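Local coordinates for purine nucleoside phosphorylase (Thermus thermophilus, PDB 1ODK), which probably cleaves purine nucleosides with phosphate, releasing the free base and a ribose 1-phosphate, as a phosphorylase that assembles from six subunits, at residues L18-G21 with R25-W28; R117-G122 with R190-R195. All coordinates share one frame; numbering follows the deposited sequence.

Contact 1 of 2, residues L18-G21 with R25-W28; sequences LLPG and RAEW
In the turn from strand 16-20 into helix 23-33, Pro20 packs against Arg25 and Ala26. Pro20 CB points toward the helix, and the ring fits over its first full turn. Pro20 CG does most of the touching, 3.6 Å from Ala26 CB and 3.7 Å from Ala26 CA. Next to it, Pro20 CB lies 4.1 Å from Arg25 CG, so the start of the arginine chain runs alongside the ring. No direct hydrogen bond crosses the contact. One water makes the polar link. It accepts from Gly21 N at 3.1 Å and from Arg25 NH1 at 2.7 Å. The arginine is extended to CD and then bends at chi3 (-66°), which turns NH1 back to the water. The water may occupy the place of a phosphate oxygen, as the matching glycine N-H and arginine bind phosphate in relatives of the nucleoside phosphorylase family. Pro20 also rests on Val88 of strand 84-93 and on Val60 of strand 56-61, the two parallel neighbours of strand 16-20. Ala26 leans on Val60 too. Val221 of helix 214-233 touches Arg25.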
# COMPACT_ATOMS: atom_id res chain seq x y z
N LEU B 18 15.04 -26.07 19.70
CA LEU B 18 13.67 -25.70 20.05
C LEU B 18 13.75 -24.20 20.35
O LEU B 18 14.72 -23.73 20.94
CB LEU B 18 13.17 -26.43 21.30
CG LEU B 18 12.97 -27.96 21.25
CD1 LEU B 18 12.00 -28.36 22.35
CD2 LEU B 18 12.44 -28.39 19.90
N LEU B 19 12.72 -23.45 19.93
CA LEU B 19 12.69 -22.01 20.12
C LEU B 19 11.55 -21.48 20.98
O LEU B 19 10.53 -21.02 20.46
CB LEU B 19 12.63 -21.31 18.76
CG LEU B 19 13.78 -21.55 17.78
CD1 LEU B 19 13.47 -20.91 16.43
CD2 LEU B 19 15.07 -20.98 18.35
N PRO B 20 11.68 -21.54 22.32
CA PRO B 20 10.57 -21.01 23.11
C PRO B 20 10.76 -19.49 23.15
O PRO B 20 11.86 -19.00 22.90
CB PRO B 20 10.78 -21.66 24.48
CG PRO B 20 12.28 -21.82 24.56
CD PRO B 20 12.65 -22.27 23.16
N GLY B 21 9.71 -18.73 23.44
CA GLY B 21 9.86 -17.28 23.49
C GLY B 21 10.33 -16.82 24.86
O GLY B 21 11.10 -15.86 25.00
N ARG B 25 10.95 -20.59 30.28
CA ARG B 25 10.46 -21.82 29.68
C ARG B 25 11.64 -22.59 29.08
O ARG B 25 11.69 -23.82 29.15
CB ARG B 25 9.41 -21.50 28.61
CG ARG B 25 8.79 -22.71 27.94
CD ARG B 25 7.46 -22.30 27.31
NE ARG B 25 6.49 -21.94 28.34
CZ ARG B 25 5.59 -20.97 28.22
NH1 ARG B 25 5.53 -20.25 27.10
NH2 ARG B 25 4.74 -20.73 29.21
N ALA B 26 12.58 -21.86 28.48
CA ALA B 26 13.75 -22.49 27.90
C ALA B 26 14.49 -23.26 28.99
O ALA B 26 14.89 -24.41 28.80
CB ALA B 26 14.67 -21.44 27.29
N GLU B 27 14.68 -22.61 30.14
CA GLU B 27 15.37 -23.23 31.26
C GLU B 27 14.64 -24.49 31.73
O GLU B 27 15.26 -25.53 31.96
CB GLU B 27 15.47 -22.24 32.43
CG GLU B 27 16.10 -22.82 33.68
CD GLU B 27 16.19 -21.80 34.80
OE1 GLU B 27 15.14 -21.24 35.19
OE2 GLU B 27 17.32 -21.55 35.28
N TRP B 28 13.32 -24.38 31.86
CA TRP B 28 12.50 -25.51 32.29
C TRP B 28 12.63 -26.69 31.32
O TRP B 28 12.73 -27.85 31.74
CB TRP B 28 11.04 -25.10 32.39
CG TRP B 28 10.14 -26.23 32.73
CD1 TRP B 28 9.93 -26.77 33.97
CD2 TRP B 28 9.34 -27.00 31.82
NE1 TRP B 28 9.06 -27.84 33.87
CE2 TRP B 28 8.68 -27.99 32.57
CE3 TRP B 28 9.13 -26.94 30.43
CZ2 TRP B 28 7.82 -28.93 31.98
CZ3 TRP B 28 8.27 -27.86 29.85
CH2 TRP B 28 7.63 -28.85 30.62
O HOH W 1 7.32 -19.80 25.18

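Contact 2 of 2, residues R117-G122 with R190-R195; sequences RQYLEG and RMRGVR
Tyr119 carries this contact, meeting Met191 and Arg192 at the end of helix 182-192. Its own helix, 114-120, also ends here. Arg117 starts the last turn, and its carbonyl O accepts from Gly122 N at 2.8 Å. Gln118 O takes the N-H of Glu121, which has positive phi, and the two bonds form a Schellman motif. The Gln118 side chain turns outward, where its OE1 accepts from Asp157 N and Ala158 N of a second subunit. Tyr119 points its CB at the other helix. Met191 SD is 4.7 Å from the centroid of the Tyr119 ring, 34° off the normal. This is an oblique Met-aromatic contact. Chi1 and chi2 of Met191 place SD 4.2 Å from Tyr119 CD2, and the bend at chi3 (71°) swings CE in to 3.8 Å from the same carbon. Tyr160 of the second subunit packs on Tyr119, and Tyr173 of a third on Met191. Arg192 NH1 comes within 4.0 Å of Tyr119 CE2. The guanidinium plane stands 75° from that of the ring, and the two side chains cross at about a right angle. Glu75 OE2 of helix 67-79 fixes both groups, with a hydrogen bond to Tyr119 OH and a salt bridge to Arg192 NH1. A second Schellman motif, at Gly193, closes helix 182-192. Helices 114-120 and 182-192 thus meet near their C-terminal ends, bridged by helix 67-79.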
# COMPACT_ATOMS: atom_id res chain seq x y z
N ARG B 117 7.74 -8.27 6.31
CA ARG B 117 7.49 -7.20 5.34
C ARG B 117 8.79 -6.53 4.91
O ARG B 117 8.99 -6.26 3.72
CB ARG B 117 6.55 -6.15 5.94
CG ARG B 117 6.19 -5.02 4.97
CD ARG B 117 5.40 -3.93 5.67
NE ARG B 117 5.20 -2.77 4.82
CZ ARG B 117 4.39 -2.75 3.77
NH1 ARG B 117 3.69 -3.83 3.45
NH2 ARG B 117 4.27 -1.65 3.04
N GLN B 118 9.68 -6.25 5.87
CA GLN B 118 10.95 -5.62 5.54
C GLN B 118 11.82 -6.54 4.68
O GLN B 118 12.37 -6.11 3.67
CB GLN B 118 11.70 -5.23 6.82
CG GLN B 118 12.83 -4.24 6.58
CD GLN B 118 13.54 -3.83 7.86
OE1 GLN B 118 12.91 -3.66 8.90
NE2 GLN B 118 14.85 -3.65 7.78
N TYR B 119 11.94 -7.81 5.08
CA TYR B 119 12.73 -8.77 4.32
C TYR B 119 12.18 -8.93 2.90
O TYR B 119 12.94 -9.04 1.94
CB TYR B 119 12.71 -10.15 4.99
CG TYR B 119 13.71 -10.34 6.12
CD1 TYR B 119 13.28 -10.52 7.44
CD2 TYR B 119 15.08 -10.42 5.85
CE1 TYR B 119 14.20 -10.78 8.46
CE2 TYR B 119 16.00 -10.68 6.87
CZ TYR B 119 15.56 -10.86 8.17
OH TYR B 119 16.47 -11.17 9.15
N LEU B 120 10.85 -8.92 2.78
CA LEU B 120 10.17 -9.09 1.50
C LEU B 120 9.97 -7.79 0.73
O LEU B 120 9.47 -7.80 -0.39
CB LEU B 120 8.80 -9.74 1.72
CG LEU B 120 8.74 -11.19 2.22
CD1 LEU B 120 7.36 -11.45 2.81
CD2 LEU B 120 9.05 -12.15 1.07
N GLU B 121 10.37 -6.67 1.33
CA GLU B 121 10.21 -5.37 0.70
C GLU B 121 8.74 -5.13 0.38
O GLU B 121 8.40 -4.59 -0.68
CB GLU B 121 11.05 -5.29 -0.58
CG GLU B 121 12.54 -5.54 -0.33
CD GLU B 121 13.41 -5.21 -1.53
OE1 GLU B 121 13.14 -5.74 -2.64
OE2 GLU B 121 14.36 -4.42 -1.37
N GLY B 122 7.86 -5.54 1.29
CA GLY B 122 6.43 -5.34 1.11
C GLY B 122 5.70 -6.26 0.15
O GLY B 122 4.50 -6.09 -0.06
N ARG B 190 13.13 -20.64 4.66
CA ARG B 190 13.28 -20.74 3.21
C ARG B 190 14.46 -19.91 2.70
O ARG B 190 15.26 -20.38 1.88
CB ARG B 190 11.99 -20.31 2.51
CG ARG B 190 10.82 -21.30 2.65
CD ARG B 190 11.23 -22.69 2.16
NE ARG B 190 10.12 -23.45 1.60
CZ ARG B 190 9.16 -24.04 2.31
NH1 ARG B 190 9.17 -23.96 3.64
NH2 ARG B 190 8.19 -24.70 1.69
N MET B 191 14.59 -18.68 3.20
CA MET B 191 15.68 -17.80 2.77
C MET B 191 17.07 -18.35 3.09
O MET B 191 18.00 -18.24 2.28
CB MET B 191 15.56 -16.42 3.42
CG MET B 191 14.38 -15.57 2.96
SD MET B 191 14.30 -14.02 3.90
CE MET B 191 15.72 -13.16 3.25
N ARG B 192 17.21 -18.94 4.27
CA ARG B 192 18.49 -19.46 4.71
C ARG B 192 18.70 -20.95 4.44
O ARG B 192 19.75 -21.50 4.77
CB ARG B 192 18.68 -19.17 6.20
CG ARG B 192 18.48 -17.70 6.57
CD ARG B 192 19.36 -16.77 5.73
NE ARG B 192 19.10 -15.37 6.05
CZ ARG B 192 19.13 -14.36 5.18
NH1 ARG B 192 18.88 -13.13 5.59
NH2 ARG B 192 19.42 -14.59 3.90
N GLY B 193 17.69 -21.59 3.86
CA GLY B 193 17.80 -23.00 3.55
C GLY B 193 17.86 -23.95 4.74
O GLY B 193 18.63 -24.91 4.73
N VAL B 194 17.07 -23.68 5.77
CA VAL B 194 17.03 -24.56 6.93
C VAL B 194 15.59 -25.02 7.14
O VAL B 194 14.66 -24.44 6.58
CB VAL B 194 17.57 -23.86 8.21
CG1 VAL B 194 19.08 -23.66 8.10
CG2 VAL B 194 16.88 -22.52 8.43
N ARG B 195 15.41 -26.06 7.94
CA ARG B 195 14.08 -26.61 8.18
C ARG B 195 13.46 -26.07 9.45
O ARG B 195 14.03 -26.20 10.54
CB ARG B 195 14.16 -28.13 8.25
CG ARG B 195 14.73 -28.74 6.98
CD ARG B 195 14.80 -30.26 7.07
NE ARG B 195 15.03 -30.85 5.75
CZ ARG B 195 15.04 -32.16 5.51
NH1 ARG B 195 14.83 -33.02 6.49
NH2 ARG B 195 15.26 -32.60 4.27

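From the N terminus, the chain first forms contact 1. It closes a loop of just three residues, the turn between strand 16-20 and helix 23-33. Contact 2 comes later and closes a span of 67 residues between the ends of helices 114-120 and 182-192. The two are in series and neither nest nor cross. They lie on opposite sides of the chain's centre, with centres about 23 Å apart, and do not touch. Strand 84-93 links them: it pairs with strand 16-20 of contact 1 and with strand 195-205, which starts at the end of contact 2. Leu19 makes backbone bonds to its Val86 and Val88. Arg195 pairs with Arg83 and Leu85.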